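Putative lipase/esterase (Lactobacillus plantarum WCFS1, PDB 3BXP) is probably a carboxylesterase of the alpha/beta-hydrolase superfamily, cleaving ester bonds in substrates that remain to be identified. Local coordinates at residues H121-T125 / L180-L186; A194-Q198 / S210-V214. One frame throughout, in Å; residues are numbered along the deposited sequence.

Interaction 1: residues H121-T125 / L180-L186; sequences HVVAT and LWAAQRL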
ATOM      1  N   HIS B 121     -12.839  -7.480  -9.895  1.00 19.29           N
ATOM      2  CA  HIS B 121     -13.139  -6.760 -11.151  1.00 20.19           C
ATOM      3  C   HIS B 121     -14.574  -6.300 -11.130  1.00 19.96           C
ATOM      4  O   HIS B 121     -14.883  -5.158 -11.420  1.00 18.95           O
ATOM      5  CB  HIS B 121     -12.870  -7.587 -12.350  1.00 18.83           C
ATOM      6  CG  HIS B 121     -12.880  -6.809 -13.615  1.00 19.28           C
ATOM      7  ND1 HIS B 121     -14.007  -6.683 -14.415  1.00 21.96           N
ATOM      8  CD2 HIS B 121     -11.924  -6.054 -14.196  1.00 24.23           C
ATOM      9  CE1 HIS B 121     -13.703  -5.952 -15.475  1.00 24.72           C
ATOM     10  NE2 HIS B 121     -12.445  -5.560 -15.366  1.00 21.13           N
ATOM     11  N   VAL B 122     -15.464  -7.184 -10.745  1.00 21.18           N
ATOM     12  CA  VAL B 122     -16.888  -6.821 -10.668  1.00 19.00           C
ATOM     13  C   VAL B 122     -17.132  -5.606  -9.747  1.00 20.39           C
ATOM     14  O   VAL B 122     -17.800  -4.619 -10.142  1.00 21.34           O
ATOM     15  CB  VAL B 122     -17.783  -8.053 -10.223  1.00 18.72           C
ATOM     16  CG1 VAL B 122     -19.231  -7.600  -9.988  1.00 21.16           C
ATOM     17  CG2 VAL B 122     -17.717  -9.209 -11.231  1.00 22.57           C
ATOM     18  N   VAL B 123     -16.609  -5.692  -8.514  1.00 22.25           N
ATOM     19  CA  VAL B 123     -16.721  -4.603  -7.520  1.00 19.59           C
ATOM     20  C   VAL B 123     -16.098  -3.273  -7.988  1.00 19.96           C
ATOM     21  O   VAL B 123     -16.679  -2.182  -7.850  1.00 19.32           O
ATOM     22  CB  VAL B 123     -16.193  -5.076  -6.125  1.00 17.97           C
ATOM     23  CG1 VAL B 123     -16.171  -3.919  -5.125  1.00 20.06           C
ATOM     24  CG2 VAL B 123     -17.077  -6.219  -5.616  1.00 17.64           C
ATOM     25  N   ALA B 124     -14.879  -3.349  -8.510  1.00 18.00           N
ATOM     26  CA  ALA B 124     -14.157  -2.151  -8.939  1.00 21.98           C
ATOM     27  C   ALA B 124     -14.895  -1.513 -10.095  1.00 23.27           C
ATOM     28  O   ALA B 124     -15.097  -0.291 -10.173  1.00 23.00           O
ATOM     29  CB  ALA B 124     -12.686  -2.510  -9.295  1.00 20.23           C
ATOM     30  N   THR B 125     -15.393  -2.348 -10.986  1.00 20.68           N
ATOM     31  CA  THR B 125     -16.148  -1.819 -12.132  1.00 20.38           C
ATOM     32  C   THR B 125     -17.468  -1.180 -11.630  1.00 18.60           C
ATOM     33  O   THR B 125     -17.874  -0.103 -12.102  1.00 21.48           O
ATOM     34  CB  THR B 125     -16.426  -2.936 -13.134  1.00 21.75           C
ATOM     35  OG1 THR B 125     -15.162  -3.453 -13.615  1.00 21.82           O
ATOM     36  CG2 THR B 125     -17.273  -2.440 -14.353  1.00 20.70           C
ATOM     37  N   LEU B 180     -15.581  -1.808 -20.286  1.00 21.23           N
ATOM     38  CA  LEU B 180     -15.572  -2.469 -18.975  1.00 21.64           C
ATOM     39  C   LEU B 180     -14.298  -3.233 -18.795  1.00 22.49           C
ATOM     40  O   LEU B 180     -14.150  -3.945 -17.808  1.00 23.09           O
ATOM     41  CB  LEU B 180     -16.756  -3.414 -18.842  1.00 23.46           C
ATOM     42  CG  LEU B 180     -18.107  -2.725 -18.876  1.00 22.55           C
ATOM     43  CD1 LEU B 180     -19.265  -3.744 -18.933  1.00 21.13           C
ATOM     44  CD2 LEU B 180     -18.206  -1.744 -17.734  1.00 26.89           C
ATOM     45  N   TRP B 181     -13.371  -3.126 -19.759  1.00 21.39           N
ATOM     46  CA  TRP B 181     -12.108  -3.882 -19.611  1.00 20.94           C
ATOM     47  C   TRP B 181     -11.245  -3.419 -18.450  1.00 20.80           C
ATOM     48  O   TRP B 181     -10.696  -4.247 -17.704  1.00 20.98           O
ATOM     49  CB  TRP B 181     -11.312  -3.871 -20.914  1.00 22.43           C
ATOM     50  CG  TRP B 181     -11.896  -4.763 -21.906  1.00 20.92           C
ATOM     51  CD1 TRP B 181     -12.888  -5.683 -21.717  1.00 22.92           C
ATOM     52  CD2 TRP B 181     -11.541  -4.833 -23.298  1.00 26.72           C
ATOM     53  NE1 TRP B 181     -13.176  -6.328 -22.922  1.00 23.41           N
ATOM     54  CE2 TRP B 181     -12.349  -5.822 -23.892  1.00 26.46           C
ATOM     55  CE3 TRP B 181     -10.612  -4.144 -24.094  1.00 29.83           C
ATOM     56  CZ2 TRP B 181     -12.256  -6.144 -25.242  1.00 29.53           C
ATOM     57  CZ3 TRP B 181     -10.527  -4.463 -25.434  1.00 31.44           C
ATOM     58  CH2 TRP B 181     -11.342  -5.456 -25.992  1.00 28.53           C
ATOM     59  N   ALA B 182     -11.104  -2.107 -18.347  1.00 20.01           N
ATOM     60  CA  ALA B 182     -10.174  -1.444 -17.434  1.00 20.98           C
ATOM     61  C   ALA B 182     -10.917  -0.617 -16.414  1.00 22.31           C
ATOM     62  O   ALA B 182     -11.303   0.534 -16.665  1.00 21.72           O
ATOM     63  CB  ALA B 182      -9.185  -0.588 -18.219  1.00 21.49           C
ATOM     64  N   ALA B 183     -11.129  -1.204 -15.235  1.00 21.42           N
ATOM     65  CA  ALA B 183     -11.916  -0.585 -14.196  1.00 20.19           C
ATOM     66  C   ALA B 183     -11.319   0.729 -13.700  1.00 19.67           C
ATOM     67  O   ALA B 183     -12.005   1.600 -13.250  1.00 21.75           O
ATOM     68  CB  ALA B 183     -12.114  -1.536 -13.006  1.00 19.53           C
ATOM     69  N   GLN B 184     -10.010   0.870 -13.756  1.00 20.77           N
ATOM     70  CA  GLN B 184      -9.398   2.097 -13.265  1.00 18.97           C
ATOM     71  C   GLN B 184      -9.799   3.285 -14.155  1.00 20.72           C
ATOM     72  O   GLN B 184      -9.775   4.448 -13.738  1.00 20.74           O
ATOM     73  CB  GLN B 184      -7.885   1.936 -13.196  1.00 19.94           C
ATOM     74  CG  GLN B 184      -7.095   1.963 -14.495  1.00 19.89           C
ATOM     75  CD  GLN B 184      -7.094   0.663 -15.318  1.00 19.76           C
ATOM     76  OE1 GLN B 184      -7.914  -0.238 -15.071  1.00 20.06           O
ATOM     77  NE2 GLN B 184      -6.152   0.547 -16.277  1.00 17.53           N
ATOM     78  N   ARG B 185     -10.128   2.983 -15.404  1.00 21.02           N
ATOM     79  CA  ARG B 185     -10.495   4.023 -16.350  1.00 22.90           C
ATOM     80  C   ARG B 185     -11.893   4.587 -16.085  1.00 22.78           C
ATOM     81  O   ARG B 185     -12.289   5.615 -16.674  1.00 25.75           O
ATOM     82  CB  ARG B 185     -10.391   3.559 -17.795  1.00 25.84           C
ATOM     83  CG  ARG B 185      -8.974   3.268 -18.244  1.00 24.83           C
ATOM     84  CD  ARG B 185      -8.971   2.888 -19.727  1.00 37.30           C
ATOM     85  NE  ARG B 185      -7.630   2.610 -20.237  1.00 46.45           N
ATOM     86  CZ  ARG B 185      -6.711   3.546 -20.412  1.00 48.38           C
ATOM     87  NH1 ARG B 185      -6.999   4.799 -20.086  1.00 53.52           N
ATOM     88  NH2 ARG B 185      -5.510   3.236 -20.890  1.00 44.85           N
ATOM     89  N   LEU B 186     -12.627   3.950 -15.189  1.00 20.18           N
ATOM     90  CA  LEU B 186     -13.987   4.371 -14.845  1.00 22.44           C
ATOM     91  C   LEU B 186     -14.036   5.111 -13.502  1.00 25.35           C
ATOM     92  O   LEU B 186     -15.114   5.482 -13.007  1.00 23.37           O
ATOM     93  CB  LEU B 186     -14.935   3.168 -14.810  1.00 22.94           C
ATOM     94  CG  LEU B 186     -14.978   2.281 -16.076  1.00 28.58           C
ATOM     95  CD1 LEU B 186     -15.914   1.080 -15.949  1.00 27.14           C
ATOM     96  CD2 LEU B 186     -15.367   3.092 -17.265  1.00 34.33           C
TER
HETATM   97  O   HOH W   1     -14.180   1.828 -11.566  1.00 21.53           O
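Thr125 and Ala183 mark the nearest passage of the two backbones, 4.9 Å from CA to CA, where helix 118-129 meets a loop tightening into a 3-10 turn at 183-186. The principle illustrated is that a loop can be tied to a helix through its main chain. His121 NE2 donates to Trp181 O at 3.2 Å, nearly straight at 165°. The acceptor lies close to the imidazole plane, while the nitrogen stands above the plane of the carbonyl, 61° out of it. At the same ring edge CE1 comes to 3.1 Å from Leu180 O, and ND1 is engaged by Tyr83 OH. Helix 118-129 follows strand 110-116 of the alpha/beta-hydrolase sheet, and the GxSxG sequence spanning their junction, Gly115 to Gly119, is consistent with a nucleophile elbow at Ser117, near His121. Thr125 OG1 sits over one face of the imidazole, near its rim, and bonds to His121 O at 2.8 Å; Thr125 N reaches that oxygen from the opposite face. With CG2 anti to the backbone N, the threonine methyl meets Leu180 CD2 at 3.6 Å, the side chains crossing at about a right angle. A leucine in place of the histidine would probably leave Trp181 O and Tyr83 OH without their shared partner and let the loop shift. One residue before Thr125, Ala124 CB touches Ala183 CB at 3.9 Å, and a water donates to both Ala124 O and Ala183 O.

Interaction 2: residues A194-Q198 / S210-V214; sequences AFVWQ and SLKYV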
ATOM      1  N   ALA B 194     -12.122   3.216  -1.140  1.00 17.59           N
ATOM      2  CA  ALA B 194     -11.673   1.857  -1.263  1.00 18.84           C
ATOM      3  C   ALA B 194     -10.467   1.522  -0.375  1.00 19.90           C
ATOM      4  O   ALA B 194      -9.553   2.293  -0.208  1.00 21.27           O
ATOM      5  CB  ALA B 194     -11.352   1.538  -2.747  1.00 18.01           C
ATOM      6  N   PHE B 195     -10.528   0.335   0.173  1.00 20.35           N
ATOM      7  CA  PHE B 195      -9.387  -0.329   0.788  1.00 17.61           C
ATOM      8  C   PHE B 195      -8.970  -1.422  -0.143  1.00 17.60           C
ATOM      9  O   PHE B 195      -9.714  -2.365  -0.439  1.00 17.96           O
ATOM     10  CB  PHE B 195      -9.810  -0.883   2.174  1.00 17.66           C
ATOM     11  CG  PHE B 195      -8.709  -1.616   2.939  1.00 18.87           C
ATOM     12  CD1 PHE B 195      -8.396  -2.942   2.692  1.00 18.33           C
ATOM     13  CD2 PHE B 195      -8.030  -0.977   3.958  1.00 20.55           C
ATOM     14  CE1 PHE B 195      -7.410  -3.568   3.379  1.00 19.25           C
ATOM     15  CE2 PHE B 195      -7.038  -1.620   4.640  1.00 16.44           C
ATOM     16  CZ  PHE B 195      -6.722  -2.934   4.347  1.00 19.57           C
ATOM     17  N   VAL B 196      -7.733  -1.334  -0.590  1.00 20.06           N
ATOM     18  CA  VAL B 196      -7.168  -2.286  -1.539  1.00 17.53           C
ATOM     19  C   VAL B 196      -5.941  -2.956  -0.896  1.00 18.88           C
ATOM     20  O   VAL B 196      -5.097  -2.306  -0.272  1.00 19.98           O
ATOM     21  CB  VAL B 196      -6.756  -1.548  -2.837  1.00 16.08           C
ATOM     22  CG1 VAL B 196      -6.215  -2.475  -3.917  1.00 19.53           C
ATOM     23  CG2 VAL B 196      -7.871  -0.683  -3.403  1.00 20.67           C
ATOM     24  N   TRP B 197      -5.854  -4.255  -1.043  1.00 20.15           N
ATOM     25  CA  TRP B 197      -4.651  -5.020  -0.605  1.00 17.72           C
ATOM     26  C   TRP B 197      -4.307  -6.093  -1.597  1.00 17.65           C
ATOM     27  O   TRP B 197      -5.164  -6.604  -2.342  1.00 19.03           O
ATOM     28  CB  TRP B 197      -4.792  -5.596   0.815  1.00 17.69           C
ATOM     29  CG  TRP B 197      -5.708  -6.742   0.907  1.00 20.01           C
ATOM     30  CD1 TRP B 197      -7.071  -6.686   1.061  1.00 21.60           C
ATOM     31  CD2 TRP B 197      -5.377  -8.140   0.819  1.00 21.38           C
ATOM     32  NE1 TRP B 197      -7.592  -7.934   1.089  1.00 21.71           N
ATOM     33  CE2 TRP B 197      -6.578  -8.853   0.931  1.00 20.52           C
ATOM     34  CE3 TRP B 197      -4.200  -8.852   0.616  1.00 21.60           C
ATOM     35  CZ2 TRP B 197      -6.615 -10.243   0.888  1.00 18.95           C
ATOM     36  CZ3 TRP B 197      -4.248 -10.241   0.600  1.00 22.96           C
ATOM     37  CH2 TRP B 197      -5.443 -10.911   0.729  1.00 20.00           C
ATOM     38  N   GLN B 198      -3.026  -6.416  -1.638  1.00 19.11           N
ATOM     39  CA  GLN B 198      -2.559  -7.530  -2.448  1.00 19.00           C
ATOM     40  C   GLN B 198      -1.229  -7.971  -1.929  1.00 19.14           C
ATOM     41  O   GLN B 198      -0.621  -7.294  -1.135  1.00 20.32           O
ATOM     42  CB  GLN B 198      -2.457  -7.118  -3.916  1.00 20.73           C
ATOM     43  CG  GLN B 198      -2.080  -8.246  -4.888  1.00 22.09           C
ATOM     44  CD  GLN B 198      -2.448  -7.931  -6.332  1.00 21.00           C
ATOM     45  OE1 GLN B 198      -2.627  -6.768  -6.703  1.00 26.02           O
ATOM     46  NE2 GLN B 198      -2.496  -8.957  -7.166  1.00 25.14           N
ATOM     47  N   SER B 210      -3.767  -3.890  -9.075  1.00 20.49           N
ATOM     48  CA  SER B 210      -4.127  -3.031  -7.946  1.00 18.76           C
ATOM     49  C   SER B 210      -3.443  -1.661  -8.074  1.00 21.01           C
ATOM     50  O   SER B 210      -4.008  -0.647  -7.676  1.00 19.14           O
ATOM     51  CB  SER B 210      -3.857  -3.710  -6.595  1.00 20.40           C
ATOM     52  OG  SER B 210      -2.501  -4.112  -6.466  1.00 26.80           O
ATOM     53  N   LEU B 211      -2.214  -1.646  -8.575  1.00 19.47           N
ATOM     54  CA  LEU B 211      -1.466  -0.389  -8.748  1.00 20.12           C
ATOM     55  C   LEU B 211      -2.259   0.523  -9.682  1.00 20.95           C
ATOM     56  O   LEU B 211      -2.349   1.712  -9.491  1.00 19.81           O
ATOM     57  CB  LEU B 211      -0.082  -0.675  -9.361  1.00 23.54           C
ATOM     58  CG  LEU B 211       0.914  -1.309  -8.400  1.00 19.35           C
ATOM     59  CD1 LEU B 211       2.078  -1.935  -9.173  1.00 21.81           C
ATOM     60  CD2 LEU B 211       1.458  -0.267  -7.357  1.00 22.95           C
ATOM     61  N   LYS B 212      -2.832  -0.065 -10.710  1.00 19.10           N
ATOM     62  CA  LYS B 212      -3.612   0.705 -11.702  1.00 16.90           C
ATOM     63  C   LYS B 212      -4.874   1.323 -11.052  1.00 17.46           C
ATOM     64  O   LYS B 212      -5.156   2.514 -11.237  1.00 20.25           O
ATOM     65  CB  LYS B 212      -4.020  -0.181 -12.882  1.00 18.26           C
ATOM     66  CG  LYS B 212      -2.922  -0.488 -13.835  1.00 18.25           C
ATOM     67  CD  LYS B 212      -3.289  -1.640 -14.782  1.00 18.43           C
ATOM     68  CE  LYS B 212      -2.404  -1.745 -16.006  1.00 24.37           C
ATOM     69  NZ  LYS B 212      -2.945  -0.886 -17.162  1.00 22.83           N
ATOM     70  N   TYR B 213      -5.623   0.555 -10.279  1.00 20.72           N
ATOM     71  CA  TYR B 213      -6.849   1.093  -9.648  1.00 20.19           C
ATOM     72  C   TYR B 213      -6.465   2.182  -8.608  1.00 20.58           C
ATOM     73  O   TYR B 213      -7.067   3.255  -8.503  1.00 20.83           O
ATOM     74  CB  TYR B 213      -7.625  -0.041  -8.960  1.00 22.03           C
ATOM     75  CG  TYR B 213      -8.996   0.383  -8.574  1.00 19.13           C
ATOM     76  CD1 TYR B 213      -9.913   0.735  -9.529  1.00 19.87           C
ATOM     77  CD2 TYR B 213      -9.386   0.464  -7.240  1.00 22.91           C
ATOM     78  CE1 TYR B 213     -11.205   1.164  -9.201  1.00 20.14           C
ATOM     79  CE2 TYR B 213     -10.665   0.897  -6.897  1.00 25.76           C
ATOM     80  CZ  TYR B 213     -11.567   1.234  -7.873  1.00 26.08           C
ATOM     81  OH  TYR B 213     -12.852   1.672  -7.507  1.00 23.64           O
ATOM     82  N   VAL B 214      -5.456   1.897  -7.791  1.00 21.02           N
ATOM     83  CA  VAL B 214      -5.021   2.865  -6.774  1.00 20.47           C
ATOM     84  C   VAL B 214      -4.513   4.158  -7.416  1.00 19.14           C
ATOM     85  O   VAL B 214      -4.826   5.249  -6.951  1.00 19.40           O
ATOM     86  CB  VAL B 214      -4.015   2.243  -5.787  1.00 21.94           C
ATOM     87  CG1 VAL B 214      -3.504   3.271  -4.749  1.00 21.25           C
ATOM     88  CG2 VAL B 214      -4.705   1.019  -5.068  1.00 14.81           C
TER
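Ser210 OG and Gln198 OE1 form the polar end of this contact, a 2.7 Å hydrogen bond lying in the plane of the glutamine carbonyl with a C=O...donor angle of 155°. The extended glutamine chain carries its amide from the strand to the helix, while a serine chi1 of 57° sets OG between its own backbone N and carbonyl carbon. Next to the bond, Val196 CG1 rests on Ser210 CB at 3.8 Å. Its other branch, CG2, meets Val214 CG2 at 4.0 Å, the two side chains lying alongside one another and running opposite ways. Tyr213 comes in with an edge of its ring: CE2 is 4.3 Å from Ala194 CB, and CD2 also borders Val196 CG2. A second shell positions these groups. Gln198 NE2 bonds to Asp202, which probably sets the amide's orientation, Ser210 OG is also hydrogen-bonded to Tyr226 OH and Pro207 O, and Asn127 holds Tyr213 OH. Strand 194-199 and helix 208-219 begin a beta-alpha-beta crossover that returns to strand 224-229; the segment axes run nearly antiparallel, at 159° and 9.4 Å apart. Leu211 of the second subunit packs on Val214. The amide, bonded at both ends in a buried setting, probably helps fix the position of Ser210 against the strand, whereas the valine and tyrosine contacts contribute apolar burial.

Interactions 1 and 2 lie 12 Å apart, centre to centre, and share a border. Gln184 CB of the 180-186 loop packs 3.4 Å from Lys212 O, and Ala124 CB is 4.0 Å from Tyr213 CE1, so the tyrosine that lines strand 194-198 with one edge also touches helix 118-129 through CE1. Asp159 joins them again, its OD2 taking a hydrogen bond from Gln184 NE2 and a salt bridge from Lys212 NZ. The loop 180-186 packs on helices 118-129 and 208-219, which in turn touch strand 150-154 through Ala124 and Tyr213. In interaction 1, His121 lies near, without touching, the putative nucleophile elbow around Ser117, and the Leu180 side chain is about 10 Å from a bound HEPES molecule.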